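Local coordinates for protein [4Fe-4S]-dependent U34-ARNt thiolase (Methanococcus maripaludis, PDB 6SCY) that binds zinc and a [4Fe-4S] cluster and probably uses ATP in transferring sulfur to uridine 34 of tRNA, at residues I82-N87 / K113-K118; V174-M179 / S242-I247; I2-R7 / G21-K26. All blocks are in the same frame, centred on the assembly; numbering follows the deposited sequence.

Contact 1 of 3, residues I82-N87 / K113-K118; sequences IAIMVN and KIVHFK
N87 and H116 meet at the C-terminal end of a parallel strand pair. ND2 of N87 donates to ND1 of H116 over 3.2 Å, fairly straight (N-H...acceptor angle 161°), from within the ring plane, while amide and imidazole planes stand 84° apart. CG of N87, anti to its backbone N (chi1 168°), is thereby set at the imidazole edge, and OD1 makes a weak bond to G89 N. On the opposite face of the sheet CG1 of V86, a predicted ATP-binding residue, meets the F117 ring at its edge, 3.5 Å from CD1 of F117; that ring packs near the cluster ligand C145. Backbone bonds fix this register: M85 N donates to K113 O (3.1 Å) and M85 O accepts V115 N (2.9 Å); N87 N donates to V115 O (3.1 Å) and N87 O accepts F117 N (3.2 Å). K113 NZ leaves the pair for a salt bridge to E159. Strands 80-87 and 111-116, joined through helix 95-108 as a beta-alpha-beta unit, form one flank of the PP-loop sheet. That helix covers M85 and N87, helix 141-159 covers I84, V115 and F117, and strand 51-55 continues the sheet beyond 80-87.

Contact 2 of 3, residues V174-M179 / S242-I247; sequences VAQAVM and SEVSDI
V244 carries CG1 anti to its backbone N (chi1 164°), and M179 carries its CG likewise (chi1 -158°). CG1 of V244 is thereby directed at the facing helix, 3.4 Å from the backbone O of Q176 and 3.8 Å from CB of M179. Beyond CG the methionine chain bends at chi2 and again at chi3, and its methyl CE arrives 3.8 Å from CG2 of I247, the two side chains crossing at about a right angle. Q176, extended past CG, lies against S245: its CG is 3.9 Å from CA of S245, and its NE2 is 3.4 Å from CB of S245. This is van der Waals contact, since no hydrogen bond links the two segments. The hydroxyl of S245 is turned back on its own helix, where OG donates to S242 O (2.9 Å) from well above the carbonyl plane, which leaves the CB methylene to face the glutamine. OE1 of Q176 has a weak bond to R241 NE. Around this core M180 and I183 also touch V244, and L251 touches M179. M179 and I247 in addition pack on an apolar side chain of another protein chain, so the contact borders a subunit interface. The axes pass 9.2 Å apart at 109°, a steep helix-helix crossing. It lays helix 239-254, which follows the cluster ligand C233, across helix 171-184, the helix after strand 164-167 in the alpha/beta PP-loop fold, with the predicted ATP-binding D173 near its start.

Contact 3 of 3, residues I2-R7 / G21-K26; sequences ITMKCR and GNNYCK. With ZN (zinc ion), chain C; SO4 (sulfate ion), chain U; SO4 (sulfate ion), chain K.
C6 and C25 come together at a zinc ion. SG of C6, placed anti to its backbone N, binds the metal at 2.2 Å, and C9 and C28 add their sulfurs. C25 completes the four-cysteine set, although its SG is modelled farther off, 2.8 Å from the zinc. Among the hydrogen bonds, C25 N donates to C6 SG over 3.6 Å, a weak bond that would nevertheless be expected to ease the charge on a metal-bound thiolate. C25 also sits at the N-cap of helix 26-41, where its sulfur caps a backbone N of the first turn. Backbone to backbone, R7 N donates to N23 O, 2.8 Å and nearly straight at 169°; the same carbonyl receives the CA-H of C6. This is the Cys4 zinc finger of the N-terminal LIM-type domain: one cysteine pair, C6 and C9, lies ahead of the small antiparallel hairpin of strands 15-17 and 22-24, and the other, C25 and C28, follows it, with G21 and N22 forming a G1 bulge in the hairpin. Van der Waals contacts fill in around the bonds. R7, its CG anti to the backbone N (chi1 -171°), crosses the N22 amide obliquely, CG of R7 3.3 Å from OD1 of N22 and CD of R7 3.4 Å from ND2 of N22, with guanidinium and amide planes 58° apart. M4 crosses the side chain of N23 at about a right angle. Y24 turns its ring toward helix 26-41, on F29 and E32. Ionic contacts lie at the periphery and involve sulfates probably from the crystallisation liquor: K26 NZ donates to O2 of one at 2.8 Å, K5 NZ weakly to O4 of another at 3.3 Å.

How the contacts relate
From the N terminus the chain first closes contact 3, a short loop through strand 15-17 that brings C6 beside C25; the last cysteine, C28, sits in the first turn of helix 26-41, which leads into the PP-loop region. Contact 1 comes next, closing the crossover through helix 95-108 at one flank of the parallel sheet. Contact 2 spans the longest loop, from helix 171-184 past strand 204-206 to helix 239-254. The three loops follow in series; none crosses or encloses another. Contacts 1 and 2 lie on opposite sides of the chain's centre; centre to centre they are about 28 Å apart, and contact 3 is about 41 Å from contact 1 and 29 Å from contact 2.

Contact 1 of 3, residues I82-N87 / K113-K118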
loop_
_atom_site.group_PDB
_atom_site.type_symbol
_atom_site.label_atom_id
_atom_site.label_comp_id
_atom_site.label_asym_id
_atom_site.label_seq_id
_atom_site.Cartn_x
_atom_site.Cartn_y
_atom_site.Cartn_z
ATOM N N ILE A 82 -27.323 -22.541 -2.903
ATOM C CA ILE A 82 -27.012 -23.224 -4.161
ATOM C C ILE A 82 -25.506 -23.127 -4.400
ATOM O O ILE A 82 -24.934 -22.066 -4.180
ATOM C CB ILE A 82 -27.828 -22.643 -5.362
ATOM C CG1 ILE A 82 -29.309 -22.439 -5.008
ATOM C CG2 ILE A 82 -27.696 -23.527 -6.624
ATOM C CD1 ILE A 82 -30.025 -21.421 -5.895
ATOM N N ALA A 83 -24.861 -24.217 -4.849
ATOM C CA ALA A 83 -23.425 -24.225 -5.142
ATOM C C ALA A 83 -23.194 -24.262 -6.637
ATOM O O ALA A 83 -23.830 -25.048 -7.330
ATOM C CB ALA A 83 -22.755 -25.417 -4.482
ATOM N N ILE A 84 -22.310 -23.400 -7.138
ATOM C CA ILE A 84 -21.991 -23.339 -8.566
ATOM C C ILE A 84 -20.529 -23.677 -8.804
ATOM O O ILE A 84 -19.640 -22.989 -8.285
ATOM C CB ILE A 84 -22.364 -21.996 -9.257
ATOM C CG1 ILE A 84 -23.724 -21.431 -8.801
ATOM C CG2 ILE A 84 -22.299 -22.145 -10.781
ATOM C CD1 ILE A 84 -23.717 -19.919 -8.635
ATOM N N MET A 85 -20.292 -24.716 -9.626
ATOM C CA MET A 85 -18.954 -25.148 -10.023
ATOM C C MET A 85 -18.753 -24.769 -11.489
ATOM O O MET A 85 -19.586 -25.124 -12.329
ATOM C CB MET A 85 -18.780 -26.661 -9.832
ATOM C CG MET A 85 -18.800 -27.102 -8.391
ATOM S SD MET A 85 -20.483 -27.439 -7.848
ATOM C CE MET A 85 -20.172 -28.606 -6.584
ATOM N N VAL A 86 -17.672 -24.034 -11.798
ATOM C CA VAL A 86 -17.413 -23.590 -13.169
ATOM C C VAL A 86 -16.213 -24.323 -13.776
ATOM O O VAL A 86 -15.077 -24.009 -13.433
ATOM C CB VAL A 86 -17.298 -22.041 -13.300
ATOM C CG1 VAL A 86 -17.313 -21.613 -14.758
ATOM C CG2 VAL A 86 -18.403 -21.324 -12.532
ATOM N N ASN A 87 -16.453 -25.304 -14.662
ATOM C CA ASN A 87 -15.354 -26.006 -15.329
ATOM C C ASN A 87 -14.858 -25.119 -16.459
ATOM O O ASN A 87 -15.548 -24.945 -17.469
ATOM C CB ASN A 87 -15.770 -27.390 -15.852
ATOM C CG ASN A 87 -14.766 -28.037 -16.786
ATOM O OD1 ASN A 87 -13.543 -27.978 -16.594
ATOM N ND2 ASN A 87 -15.274 -28.671 -17.828
ATOM N N LYS A 113 -24.753 -27.041 -9.066
ATOM C CA LYS A 113 -24.967 -26.750 -10.478
ATOM C C LYS A 113 -23.622 -26.591 -11.183
ATOM O O LYS A 113 -22.957 -25.566 -11.021
ATOM C CB LYS A 113 -25.847 -25.497 -10.659
ATOM C CG LYS A 113 -26.238 -25.245 -12.116
ATOM C CD LYS A 113 -26.993 -23.933 -12.305
ATOM C CE LYS A 113 -27.873 -23.944 -13.531
ATOM N NZ LYS A 113 -27.202 -23.359 -14.730
ATOM N N ILE A 114 -23.236 -27.604 -11.975
ATOM C CA ILE A 114 -21.989 -27.575 -12.744
ATOM C C ILE A 114 -22.244 -26.906 -14.096
ATOM O O ILE A 114 -23.000 -27.425 -14.918
ATOM C CB ILE A 114 -21.296 -28.956 -12.887
ATOM C CG1 ILE A 114 -21.294 -29.750 -11.549
ATOM C CG2 ILE A 114 -19.876 -28.778 -13.455
ATOM C CD1 ILE A 114 -21.387 -31.252 -11.706
ATOM N N VAL A 115 -21.629 -25.738 -14.291
ATOM C CA VAL A 115 -21.739 -24.910 -15.486
ATOM C C VAL A 115 -20.361 -24.854 -16.132
ATOM O O VAL A 115 -19.360 -24.752 -15.424
ATOM C CB VAL A 115 -22.288 -23.501 -15.122
ATOM C CG1 VAL A 115 -22.172 -22.523 -16.283
ATOM C CG2 VAL A 115 -23.731 -23.584 -14.645
ATOM N N HIS A 116 -20.318 -24.882 -17.475
ATOM C CA HIS A 116 -19.088 -24.849 -18.272
ATOM C C HIS A 116 -18.813 -23.484 -18.919
ATOM O O HIS A 116 -19.739 -22.694 -19.130
ATOM C CB HIS A 116 -19.121 -25.962 -19.336
ATOM C CG HIS A 116 -19.382 -27.309 -18.750
ATOM N ND1 HIS A 116 -18.373 -28.045 -18.161
ATOM C CD2 HIS A 116 -20.548 -27.985 -18.623
ATOM C CE1 HIS A 116 -18.948 -29.153 -17.718
ATOM N NE2 HIS A 116 -20.255 -29.165 -17.978
ATOM N N PHE A 117 -17.524 -23.215 -19.224
ATOM C CA PHE A 117 -17.056 -21.999 -19.896
ATOM C C PHE A 117 -17.508 -22.073 -21.363
ATOM O O PHE A 117 -17.943 -21.070 -21.935
ATOM C CB PHE A 117 -15.515 -21.908 -19.809
ATOM C CG PHE A 117 -14.913 -20.886 -18.861
ATOM C CD1 PHE A 117 -15.297 -20.835 -17.527
ATOM C CD2 PHE A 117 -13.906 -20.033 -19.285
ATOM C CE1 PHE A 117 -14.723 -19.908 -16.649
ATOM C CE2 PHE A 117 -13.317 -19.122 -18.402
ATOM C CZ PHE A 117 -13.734 -19.063 -17.092
ATOM N N LYS A 118 -17.430 -23.286 -21.948
ATOM C CA LYS A 118 -17.820 -23.590 -23.325
ATOM C C LYS A 118 -19.327 -23.457 -23.546
ATOM O O LYS A 118 -19.750 -23.081 -24.639
ATOM C CB LYS A 118 -17.294 -24.973 -23.771
ATOM C CG LYS A 118 -17.601 -26.138 -22.823
ATOM C CD LYS A 118 -16.693 -27.341 -23.080
ATOM C CE LYS A 118 -16.944 -28.469 -22.105
ATOM N NZ LYS A 118 -15.911 -29.536 -22.211
#

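Contact 2 of 3, residues V174-M179 / S242-I247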
loop_
_atom_site.group_PDB
_atom_site.type_symbol
_atom_site.label_atom_id
_atom_site.label_comp_id
_atom_site.label_asym_id
_atom_site.label_seq_id
_atom_site.Cartn_x
_atom_site.Cartn_y
_atom_site.Cartn_z
ATOM N N VAL A 174 -7.106 -11.700 0.322
ATOM C CA VAL A 174 -7.528 -10.299 0.310
ATOM C C VAL A 174 -6.361 -9.335 0.574
ATOM O O VAL A 174 -6.264 -8.331 -0.126
ATOM C CB VAL A 174 -8.722 -10.076 1.267
ATOM C CG1 VAL A 174 -9.162 -8.617 1.293
ATOM C CG2 VAL A 174 -9.893 -10.966 0.872
ATOM N N ALA A 175 -5.479 -9.637 1.556
ATOM C CA ALA A 175 -4.306 -8.815 1.879
ATOM C C ALA A 175 -3.328 -8.731 0.708
ATOM O O ALA A 175 -2.758 -7.670 0.469
ATOM C CB ALA A 175 -3.603 -9.369 3.106
ATOM N N GLN A 176 -3.165 -9.842 -0.034
ATOM C CA GLN A 176 -2.292 -9.978 -1.198
ATOM C C GLN A 176 -2.758 -9.111 -2.348
ATOM O O GLN A 176 -1.947 -8.385 -2.921
ATOM C CB GLN A 176 -2.236 -11.442 -1.660
ATOM C CG GLN A 176 -1.421 -12.339 -0.747
ATOM C CD GLN A 176 -1.804 -13.786 -0.872
ATOM O OE1 GLN A 176 -2.396 -14.223 -1.868
ATOM N NE2 GLN A 176 -1.467 -14.563 0.149
ATOM N N ALA A 177 -4.053 -9.211 -2.713
ATOM C CA ALA A 177 -4.667 -8.453 -3.802
ATOM C C ALA A 177 -4.583 -6.942 -3.571
ATOM O O ALA A 177 -4.328 -6.195 -4.520
ATOM C CB ALA A 177 -6.113 -8.885 -3.976
ATOM N N VAL A 178 -4.762 -6.504 -2.306
ATOM C CA VAL A 178 -4.692 -5.107 -1.882
ATOM C C VAL A 178 -3.258 -4.632 -2.104
ATOM O O VAL A 178 -3.053 -3.628 -2.783
ATOM C CB VAL A 178 -5.170 -4.930 -0.414
ATOM C CG1 VAL A 178 -4.734 -3.592 0.159
ATOM C CG2 VAL A 178 -6.682 -5.080 -0.300
ATOM N N MET A 179 -2.276 -5.398 -1.592
ATOM C CA MET A 179 -0.845 -5.121 -1.720
ATOM C C MET A 179 -0.410 -5.093 -3.183
ATOM O O MET A 179 0.410 -4.252 -3.538
ATOM C CB MET A 179 -0.019 -6.139 -0.917
ATOM C CG MET A 179 1.372 -5.654 -0.548
ATOM S SD MET A 179 1.409 -4.397 0.767
ATOM C CE MET A 179 2.955 -4.781 1.499
ATOM N N SER A 242 2.774 -14.954 -5.647
ATOM C CA SER A 242 3.592 -15.801 -4.776
ATOM C C SER A 242 4.729 -14.991 -4.116
ATOM O O SER A 242 5.195 -15.366 -3.039
ATOM C CB SER A 242 4.140 -17.007 -5.536
ATOM O OG SER A 242 5.012 -16.632 -6.587
ATOM N N GLU A 243 5.147 -13.865 -4.746
ATOM C CA GLU A 243 6.169 -12.960 -4.211
ATOM C C GLU A 243 5.516 -12.057 -3.163
ATOM O O GLU A 243 6.080 -11.881 -2.081
ATOM C CB GLU A 243 6.805 -12.120 -5.335
ATOM C CG GLU A 243 8.121 -11.460 -4.940
ATOM C CD GLU A 243 8.633 -10.358 -5.850
ATOM O OE1 GLU A 243 8.737 -10.586 -7.078
ATOM O OE2 GLU A 243 8.951 -9.266 -5.326
ATOM N N VAL A 244 4.316 -11.507 -3.490
ATOM C CA VAL A 244 3.503 -10.635 -2.628
ATOM C C VAL A 244 3.052 -11.381 -1.373
ATOM O O VAL A 244 3.088 -10.804 -0.288
ATOM C CB VAL A 244 2.326 -9.979 -3.398
ATOM C CG1 VAL A 244 1.278 -9.391 -2.456
ATOM C CG2 VAL A 244 2.833 -8.909 -4.353
ATOM N N SER A 245 2.665 -12.674 -1.519
ATOM C CA SER A 245 2.239 -13.524 -0.402
ATOM C C SER A 245 3.363 -13.663 0.616
ATOM O O SER A 245 3.106 -13.578 1.816
ATOM C CB SER A 245 1.781 -14.896 -0.889
ATOM O OG SER A 245 2.851 -15.643 -1.440
ATOM N N ASP A 246 4.611 -13.798 0.124
ATOM C CA ASP A 246 5.811 -13.896 0.941
ATOM C C ASP A 246 6.061 -12.589 1.688
ATOM O O ASP A 246 6.502 -12.627 2.841
ATOM C CB ASP A 246 7.020 -14.295 0.079
ATOM C CG ASP A 246 7.219 -15.798 -0.074
ATOM O OD1 ASP A 246 8.346 -16.281 0.201
ATOM O OD2 ASP A 246 6.252 -16.492 -0.475
ATOM N N ILE A 247 5.735 -11.442 1.055
ATOM C CA ILE A 247 5.869 -10.111 1.654
ATOM C C ILE A 247 4.885 -9.993 2.835
ATOM O O ILE A 247 5.308 -9.672 3.950
ATOM C CB ILE A 247 5.688 -8.979 0.591
ATOM C CG1 ILE A 247 6.838 -8.981 -0.437
ATOM C CG2 ILE A 247 5.526 -7.596 1.242
ATOM C CD1 ILE A 247 6.506 -8.381 -1.796
#

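Contact 3 of 3, residues I2-R7 / G21-K26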
loop_
_atom_site.group_PDB
_atom_site.type_symbol
_atom_site.label_atom_id
_atom_site.label_comp_id
_atom_site.label_asym_id
_atom_site.label_seq_id
_atom_site.Cartn_x
_atom_site.Cartn_y
_atom_site.Cartn_z
ATOM N N ILE A 2 2.770 -18.176 32.770
ATOM C CA ILE A 2 2.895 -18.358 31.320
ATOM C C ILE A 2 2.742 -19.863 31.012
ATOM O O ILE A 2 3.702 -20.630 31.111
ATOM C CB ILE A 2 4.200 -17.714 30.744
ATOM C CG1 ILE A 2 4.301 -16.215 31.131
ATOM C CG2 ILE A 2 4.290 -17.894 29.216
ATOM C CD1 ILE A 2 5.701 -15.615 31.123
ATOM N N THR A 3 1.500 -20.271 30.690
ATOM C CA THR A 3 1.084 -21.640 30.375
ATOM C C THR A 3 0.651 -21.697 28.894
ATOM O O THR A 3 1.379 -21.169 28.054
ATOM C CB THR A 3 0.057 -22.121 31.427
ATOM O OG1 THR A 3 -0.389 -23.434 31.103
ATOM C CG2 THR A 3 -1.137 -21.177 31.586
ATOM N N MET A 4 -0.507 -22.320 28.572
ATOM C CA MET A 4 -1.074 -22.407 27.217
ATOM C C MET A 4 -2.584 -22.694 27.243
ATOM O O MET A 4 -3.175 -22.987 26.202
ATOM C CB MET A 4 -0.318 -23.422 26.343
ATOM C CG MET A 4 -0.481 -23.195 24.865
ATOM S SD MET A 4 1.060 -23.461 23.986
ATOM C CE MET A 4 1.745 -21.804 24.061
ATOM N N LYS A 5 -3.213 -22.545 28.414
ATOM C CA LYS A 5 -4.644 -22.760 28.571
ATOM C C LYS A 5 -5.490 -21.859 27.660
ATOM O O LYS A 5 -5.085 -20.740 27.354
ATOM C CB LYS A 5 -5.065 -22.652 30.046
ATOM C CG LYS A 5 -4.779 -21.319 30.741
ATOM C CD LYS A 5 -5.334 -21.297 32.172
ATOM C CE LYS A 5 -4.545 -22.143 33.150
ATOM N NZ LYS A 5 -5.176 -22.165 34.496
ATOM N N CYS A 6 -6.637 -22.383 27.200
ATOM C CA CYS A 6 -7.594 -21.721 26.311
ATOM C C CYS A 6 -8.069 -20.376 26.876
ATOM O O CYS A 6 -8.383 -20.295 28.063
ATOM C CB CYS A 6 -8.768 -22.652 26.017
ATOM S SG CYS A 6 -9.924 -22.023 24.780
ATOM N N ARG A 7 -8.118 -19.326 26.026
ATOM C CA ARG A 7 -8.552 -17.977 26.409
ATOM C C ARG A 7 -10.030 -17.917 26.858
ATOM O O ARG A 7 -10.367 -17.099 27.720
ATOM C CB ARG A 7 -8.272 -16.970 25.272
ATOM C CG ARG A 7 -8.493 -15.511 25.667
ATOM C CD ARG A 7 -9.477 -14.764 24.768
ATOM N NE ARG A 7 -10.661 -14.293 25.497
ATOM C CZ ARG A 7 -11.327 -13.174 25.223
ATOM N NH1 ARG A 7 -10.931 -12.381 24.235
ATOM N NH2 ARG A 7 -12.389 -12.835 25.940
ATOM N N GLY A 21 -2.137 -13.470 20.257
ATOM C CA GLY A 21 -1.370 -14.047 21.356
ATOM C C GLY A 21 -2.251 -14.913 22.228
ATOM O O GLY A 21 -1.920 -15.191 23.384
ATOM N N ASN A 22 -3.397 -15.326 21.671
ATOM C CA ASN A 22 -4.364 -16.150 22.363
ATOM C C ASN A 22 -4.272 -17.611 21.972
ATOM O O ASN A 22 -3.694 -17.969 20.945
ATOM C CB ASN A 22 -5.783 -15.596 22.199
ATOM C CG ASN A 22 -6.138 -14.523 23.204
ATOM O OD1 ASN A 22 -5.679 -14.526 24.358
ATOM N ND2 ASN A 22 -6.982 -13.590 22.792
ATOM N N ASN A 23 -4.826 -18.452 22.832
ATOM C CA ASN A 23 -4.842 -19.892 22.662
ATOM C C ASN A 23 -6.283 -20.406 22.663
ATOM O O ASN A 23 -7.089 -19.955 23.480
ATOM C CB ASN A 23 -4.013 -20.543 23.769
ATOM C CG ASN A 23 -2.557 -20.136 23.794
ATOM O OD1 ASN A 23 -1.877 -20.058 22.765
ATOM N ND2 ASN A 23 -2.039 -19.884 24.980
ATOM N N TYR A 24 -6.615 -21.317 21.722
ATOM C CA TYR A 24 -7.954 -21.898 21.586
ATOM C C TYR A 24 -7.917 -23.398 21.351
ATOM O O TYR A 24 -7.163 -23.874 20.500
ATOM C CB TYR A 24 -8.741 -21.241 20.436
ATOM C CG TYR A 24 -8.941 -19.749 20.566
ATOM C CD1 TYR A 24 -9.864 -19.226 21.464
ATOM C CD2 TYR A 24 -8.256 -18.860 19.745
ATOM C CE1 TYR A 24 -10.075 -17.852 21.567
ATOM C CE2 TYR A 24 -8.456 -17.484 19.843
ATOM C CZ TYR A 24 -9.367 -16.984 20.757
ATOM O OH TYR A 24 -9.569 -15.629 20.863
ATOM N N CYS A 25 -8.772 -24.140 22.070
ATOM C CA CYS A 25 -8.930 -25.586 21.901
ATOM C C CYS A 25 -9.801 -25.793 20.649
ATOM O O CYS A 25 -10.203 -24.803 20.039
ATOM C CB CYS A 25 -9.570 -26.202 23.142
ATOM S SG CYS A 25 -11.216 -25.552 23.522
ATOM N N LYS A 26 -10.102 -27.050 20.261
ATOM C CA LYS A 26 -10.920 -27.339 19.072
ATOM C C LYS A 26 -12.268 -26.602 19.110
ATOM O O LYS A 26 -12.536 -25.796 18.221
ATOM C CB LYS A 26 -11.116 -28.861 18.894
ATOM C CG LYS A 26 -11.781 -29.268 17.582
ATOM C CD LYS A 26 -12.081 -30.755 17.525
ATOM C CE LYS A 26 -12.843 -31.138 16.279
ATOM N NZ LYS A 26 -13.117 -32.598 16.234
HETATM ZN ZN ZN C . -11.683 -23.319 25.161
HETATM S S SO4 U . -14.825 -35.171 14.988
HETATM O O1 SO4 U . -15.101 -36.606 15.038
HETATM O O2 SO4 U . -15.118 -34.576 16.295
HETATM O O3 SO4 U . -13.415 -34.961 14.655
HETATM O O4 SO4 U . -15.670 -34.552 13.966
HETATM S S SO4 K . -6.687 -21.582 37.804
HETATM O O1 SO4 K . -8.143 -21.673 37.720
HETATM O O2 SO4 K . -6.088 -22.791 37.239
HETATM O O3 SO4 K . -6.288 -21.450 39.207
HETATM O O4 SO4 K . -6.228 -20.414 37.054
#